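Undecaprenyl Pyrophosphate Synthase (Helicobacter pylori, PDB 2D2R) catalyses the magnesium-dependent condensation of isopentenyl diphosphate with allylic pyrophosphates to build the undecaprenyl pyrophosphate chain, working as a homodimer. Local coordinates at residues Glu148-Pro161 and Glu171-Leu183. Residues are numbered along the deposited sequence; the frame is centred on the assembly and turned at random.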
loop_
_atom_site.group_PDB
_atom_site.type_symbol
_atom_site.label_atom_id
_atom_site.label_comp_id
_atom_site.label_asym_id
_atom_site.label_seq_id
_atom_site.Cartn_x
_atom_site.Cartn_y
_atom_site.Cartn_z
ATOM N N GLU A 148 -6.857 -6.291 9.653
ATOM C CA GLU A 148 -6.380 -5.487 10.780
ATOM C C GLU A 148 -7.210 -4.200 10.916
ATOM O O GLU A 148 -7.605 -3.811 12.008
ATOM C CB GLU A 148 -4.908 -5.117 10.633
ATOM C CG GLU A 148 -4.323 -4.304 11.824
ATOM C CD GLU A 148 -2.926 -3.726 11.522
ATOM O OE1 GLU A 148 -2.554 -3.574 10.312
ATOM O OE2 GLU A 148 -2.207 -3.419 12.494
ATOM N N LEU A 149 -7.484 -3.531 9.796
ATOM C CA LEU A 149 -8.271 -2.312 9.851
ATOM C C LEU A 149 -9.696 -2.589 10.302
ATOM O O LEU A 149 -10.320 -1.764 11.014
ATOM C CB LEU A 149 -8.247 -1.602 8.483
ATOM C CG LEU A 149 -6.902 -0.870 8.284
ATOM C CD1 LEU A 149 -6.601 -0.642 6.763
ATOM C CD2 LEU A 149 -6.955 0.495 9.062
ATOM N N SER A 150 -10.234 -3.740 9.889
ATOM C CA SER A 150 -11.581 -4.124 10.277
ATOM C C SER A 150 -11.630 -4.318 11.776
ATOM O O SER A 150 -12.601 -3.964 12.400
ATOM C CB SER A 150 -11.969 -5.460 9.628
ATOM O OG SER A 150 -12.084 -5.282 8.232
ATOM N N ARG A 151 -10.599 -4.944 12.339
ATOM C CA ARG A 151 -10.571 -5.183 13.783
ATOM C C ARG A 151 -10.358 -3.862 14.510
ATOM O O ARG A 151 -10.881 -3.665 15.616
ATOM C CB ARG A 151 -9.475 -6.203 14.139
ATOM C CG ARG A 151 -9.844 -7.614 13.676
ATOM C CD ARG A 151 -8.795 -8.690 14.142
ATOM N NE ARG A 151 -7.541 -8.680 13.370
ATOM C CZ ARG A 151 -6.388 -8.148 13.785
ATOM N NH1 ARG A 151 -6.319 -7.580 14.966
ATOM N NH2 ARG A 151 -5.292 -8.153 13.008
ATOM N N ALA A 152 -9.638 -2.931 13.879
ATOM C CA ALA A 152 -9.414 -1.630 14.515
ATOM C C ALA A 152 -10.760 -0.937 14.615
ATOM O O ALA A 152 -11.070 -0.293 15.626
ATOM C CB ALA A 152 -8.458 -0.806 13.686
ATOM N N PHE A 153 -11.574 -1.093 13.576
ATOM C CA PHE A 153 -12.889 -0.441 13.545
ATOM C C PHE A 153 -13.826 -1.010 14.601
ATOM O O PHE A 153 -14.609 -0.278 15.231
ATOM C CB PHE A 153 -13.578 -0.602 12.191
ATOM C CG PHE A 153 -15.034 -0.212 12.223
ATOM C CD1 PHE A 153 -15.425 1.137 12.086
ATOM C CD2 PHE A 153 -16.017 -1.174 12.437
ATOM C CE1 PHE A 153 -16.798 1.513 12.163
ATOM C CE2 PHE A 153 -17.385 -0.823 12.517
ATOM C CZ PHE A 153 -17.789 0.529 12.380
ATOM N N LYS A 154 -13.772 -2.334 14.723
ATOM C CA LYS A 154 -14.599 -3.074 15.686
ATOM C C LYS A 154 -14.173 -2.631 17.074
ATOM O O LYS A 154 -14.995 -2.557 18.004
ATOM C CB LYS A 154 -14.383 -4.579 15.497
ATOM C CG LYS A 154 -15.222 -5.488 16.403
ATOM C CD LYS A 154 -15.185 -6.970 15.897
ATOM C CE LYS A 154 -13.758 -7.483 15.774
ATOM N NZ LYS A 154 -13.574 -8.606 14.738
ATOM N N SER A 155 -12.881 -2.361 17.212
ATOM C CA SER A 155 -12.336 -1.885 18.468
ATOM C C SER A 155 -12.956 -0.513 18.801
ATOM O O SER A 155 -13.373 -0.284 19.948
ATOM C CB SER A 155 -10.808 -1.764 18.387
ATOM O OG SER A 155 -10.264 -1.089 19.523
ATOM N N LEU A 156 -13.060 0.379 17.806
ATOM C CA LEU A 156 -13.603 1.727 18.061
ATOM C C LEU A 156 -15.093 1.714 18.317
ATOM O O LEU A 156 -15.580 2.536 19.073
ATOM C CB LEU A 156 -13.325 2.701 16.895
ATOM C CG LEU A 156 -11.856 3.127 16.766
ATOM C CD1 LEU A 156 -11.538 3.565 15.307
ATOM C CD2 LEU A 156 -11.575 4.217 17.732
ATOM N N LEU A 157 -15.807 0.804 17.663
ATOM C CA LEU A 157 -17.260 0.691 17.814
ATOM C C LEU A 157 -17.583 0.074 19.175
ATOM O O LEU A 157 -18.516 0.488 19.857
ATOM C CB LEU A 157 -17.863 -0.203 16.715
ATOM C CG LEU A 157 -19.348 -0.629 16.725
ATOM C CD1 LEU A 157 -20.254 0.445 17.260
ATOM C CD2 LEU A 157 -19.765 -0.917 15.326
ATOM N N GLU A 158 -16.807 -0.919 19.563
ATOM C CA GLU A 158 -17.043 -1.595 20.831
ATOM C C GLU A 158 -16.536 -0.808 22.038
ATOM O O GLU A 158 -17.118 -0.919 23.123
ATOM C CB GLU A 158 -16.412 -2.985 20.787
ATOM C CG GLU A 158 -17.155 -3.902 19.851
ATOM C CD GLU A 158 -16.515 -5.272 19.712
ATOM O OE1 GLU A 158 -15.476 -5.518 20.346
ATOM O OE2 GLU A 158 -17.056 -6.096 18.958
ATOM N N SER A 159 -15.470 -0.028 21.862
ATOM C CA SER A 159 -14.936 0.805 22.939
ATOM C C SER A 159 -14.500 2.157 22.385
ATOM O O SER A 159 -13.344 2.417 22.207
ATOM C CB SER A 159 -13.763 0.131 23.600
ATOM O OG SER A 159 -14.115 -1.205 23.900
ATOM N N PRO A 160 -15.446 3.044 22.143
ATOM C CA PRO A 160 -14.980 4.326 21.598
ATOM C C PRO A 160 -14.179 5.167 22.535
ATOM O O PRO A 160 -14.181 4.942 23.737
ATOM C CB PRO A 160 -16.261 5.013 21.154
ATOM C CG PRO A 160 -17.348 4.373 21.955
ATOM C CD PRO A 160 -16.912 2.942 22.167
ATOM N N PRO A 161 -13.427 6.130 21.983
ATOM C CA PRO A 161 -12.620 7.019 22.829
ATOM C C PRO A 161 -13.690 7.792 23.579
ATOM O O PRO A 161 -14.758 8.043 23.036
ATOM C CB PRO A 161 -11.874 7.867 21.808
ATOM C CG PRO A 161 -12.858 8.017 20.757
ATOM C CD PRO A 161 -13.375 6.581 20.581
ATOM N N GLU A 171 -8.088 9.504 12.123
ATOM C CA GLU A 171 -6.786 8.901 11.819
ATOM C C GLU A 171 -5.943 8.542 13.036
ATOM O O GLU A 171 -5.447 7.429 13.179
ATOM C CB GLU A 171 -5.919 9.782 10.871
ATOM C CG GLU A 171 -6.555 10.208 9.560
ATOM C CD GLU A 171 -5.587 10.952 8.619
ATOM O OE1 GLU A 171 -6.090 11.674 7.741
ATOM O OE2 GLU A 171 -4.329 10.809 8.746
ATOM N N ASN A 172 -5.728 9.491 13.921
ATOM C CA ASN A 172 -4.936 9.172 15.064
ATOM C C ASN A 172 -5.636 8.050 15.829
ATOM O O ASN A 172 -4.964 7.153 16.389
ATOM C CB ASN A 172 -4.774 10.466 15.981
ATOM C CG ASN A 172 -3.958 10.187 17.291
ATOM O OD1 ASN A 172 -2.697 10.338 17.357
ATOM N ND2 ASN A 172 -4.659 9.801 18.373
ATOM N N GLU A 173 -6.966 8.077 15.893
ATOM C CA GLU A 173 -7.655 7.039 16.658
ATOM C C GLU A 173 -7.500 5.655 16.021
ATOM O O GLU A 173 -7.417 4.647 16.711
ATOM C CB GLU A 173 -9.144 7.330 16.835
ATOM C CG GLU A 173 -9.473 8.653 17.610
ATOM C CD GLU A 173 -8.943 8.679 19.044
ATOM O OE1 GLU A 173 -8.925 7.590 19.697
ATOM O OE2 GLU A 173 -8.566 9.787 19.514
ATOM N N ILE A 174 -7.434 5.618 14.705
ATOM C CA ILE A 174 -7.302 4.322 14.044
ATOM C C ILE A 174 -5.901 3.855 14.262
ATOM O O ILE A 174 -5.669 2.718 14.667
ATOM C CB ILE A 174 -7.598 4.455 12.554
ATOM C CG1 ILE A 174 -9.079 4.749 12.359
ATOM C CG2 ILE A 174 -7.173 3.185 11.793
ATOM C CD1 ILE A 174 -9.489 5.147 10.867
ATOM N N SER A 175 -4.947 4.755 14.078
ATOM C CA SER A 175 -3.548 4.406 14.219
ATOM C C SER A 175 -3.265 3.742 15.560
ATOM O O SER A 175 -2.526 2.784 15.688
ATOM C CB SER A 175 -2.761 5.685 14.088
ATOM O OG SER A 175 -1.409 5.459 14.298
ATOM N N ASN A 176 -3.952 4.237 16.567
ATOM C CA ASN A 176 -3.700 3.733 17.923
ATOM C C ASN A 176 -4.497 2.513 18.334
ATOM O O ASN A 176 -4.330 2.003 19.442
ATOM C CB ASN A 176 -3.732 5.019 18.802
ATOM C CG ASN A 176 -2.472 5.875 18.495
ATOM O OD1 ASN A 176 -2.444 6.986 17.750
ATOM N ND2 ASN A 176 -1.328 5.316 18.935
ATOM N N ARG A 177 -5.310 1.982 17.407
ATOM C CA ARG A 177 -6.055 0.751 17.658
ATOM C C ARG A 177 -5.555 -0.370 16.717
ATOM O O ARG A 177 -6.075 -1.500 16.812
ATOM C CB ARG A 177 -7.559 0.879 17.400
ATOM C CG ARG A 177 -8.352 1.892 18.178
ATOM C CD ARG A 177 -8.240 1.649 19.686
ATOM N NE ARG A 177 -8.942 2.707 20.435
ATOM C CZ ARG A 177 -10.180 2.612 20.901
ATOM N NH1 ARG A 177 -10.894 1.497 20.715
ATOM N NH2 ARG A 177 -10.718 3.657 21.534
ATOM N N LEU A 178 -4.618 -0.064 15.796
ATOM C CA LEU A 178 -4.076 -1.082 14.871
ATOM C C LEU A 178 -3.146 -1.960 15.695
ATOM O O LEU A 178 -2.696 -1.522 16.737
ATOM C CB LEU A 178 -3.281 -0.402 13.747
ATOM C CG LEU A 178 -4.260 0.295 12.760
ATOM C CD1 LEU A 178 -3.515 1.133 11.785
ATOM C CD2 LEU A 178 -5.071 -0.783 12.004
ATOM N N ASP A 179 -2.877 -3.179 15.240
ATOM C CA ASP A 179 -1.956 -4.119 15.955
ATOM C C ASP A 179 -0.589 -3.464 16.157
ATOM O O ASP A 179 0.149 -3.778 17.087
ATOM C CB ASP A 179 -1.735 -5.388 15.107
ATOM C CG ASP A 179 -2.985 -6.204 14.901
ATOM O OD1 ASP A 179 -2.900 -7.229 14.174
ATOM O OD2 ASP A 179 -4.072 -5.869 15.436
ATOM N N THR A 180 -0.230 -2.542 15.268
ATOM C CA THR A 180 1.068 -1.852 15.279
ATOM C C THR A 180 1.095 -0.576 16.122
ATOM O O THR A 180 2.043 0.191 16.044
ATOM C CB THR A 180 1.450 -1.418 13.828
ATOM O OG1 THR A 180 0.322 -0.726 13.281
ATOM C CG2 THR A 180 1.715 -2.629 12.935
ATOM N N ARG A 181 0.068 -0.317 16.897
ATOM C CA ARG A 181 0.063 0.912 17.673
ATOM C C ARG A 181 1.414 1.115 18.394
ATOM O O ARG A 181 2.057 0.141 18.857
ATOM C CB ARG A 181 -1.094 0.867 18.670
ATOM C CG ARG A 181 -0.972 -0.209 19.716
ATOM C CD ARG A 181 -2.295 -0.277 20.444
ATOM N NE ARG A 181 -2.420 0.753 21.488
ATOM C CZ ARG A 181 -1.836 0.680 22.697
ATOM N NH1 ARG A 181 -1.077 -0.366 23.030
ATOM N NH2 ARG A 181 -2.012 1.655 23.586
ATOM N N ASN A 182 1.866 2.360 18.450
ATOM C CA ASN A 182 3.122 2.673 19.129
ATOM C C ASN A 182 4.389 2.262 18.378
ATOM O O ASN A 182 5.493 2.526 18.849
ATOM C CB ASN A 182 3.143 2.048 20.539
ATOM C CG ASN A 182 1.942 2.445 21.377
ATOM O OD1 ASN A 182 1.509 3.605 21.379
ATOM N ND2 ASN A 182 1.402 1.483 22.098
ATOM N N LEU A 183 4.272 1.602 17.225
ATOM C CA LEU A 183 5.490 1.302 16.483
ATOM C C LEU A 183 5.606 2.494 15.523
ATOM O O LEU A 183 4.617 3.170 15.251
ATOM C CB LEU A 183 5.357 0.011 15.680
ATOM C CG LEU A 183 5.081 -1.267 16.491
ATOM C CD1 LEU A 183 4.847 -2.436 15.515
ATOM C CD2 LEU A 183 6.268 -1.547 17.441
HETATM O O HOH W 1 -6.239 -4.080 14.649
#
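Ala152 and Arg177 bring the two backbones within 5.2 Å, CA to CA, where the chain leaving the short helix 171-175 passes helix 148-158; the two helix axes cross at 109°. The Arg177 side chain, bent at chi2 (-58°), runs along the helix to its C-terminal end. There NH1 and NH2 both point at the Ser159 carbonyl oxygen, 3.0 Å from NH2. NH1 also donates to Ser155 OG (2.9 Å), and Leu156 CD2 sits 3.8 Å above the middle of one guanidinium face. All three bonds lie in the guanidinium plane and together hold its rotation. Toward the N-terminal side of the helix, Leu178 CD2 touches Glu148 CG, Ala152 CB and Leu149 CD2, 3.7 Å from the last, and Leu156 CD1 meets Ile174 CG1. In this cis-prenyltransferase fold the two segments project beyond the outermost strand 104-108 of the parallel sheet, where Asp179 and Thr180 touch Ile108, and reach the second subunit: Phe153 packs edge-to-face on Phe153 of that chain. Arg151 grips Asp179 end-on, NH2 to OD1 at 2.8 Å and NH1 to OD2, with the planes 30° apart; Asp179 OD1 also accepts from Gly109 N. Glu148, extended, takes a weak bond from Asp179 N at OE2 (2.8 Å), while its OE1 is held by Tyr143 and Gln205. A water lies where it can donate to Glu148 O or Asp179 OD2.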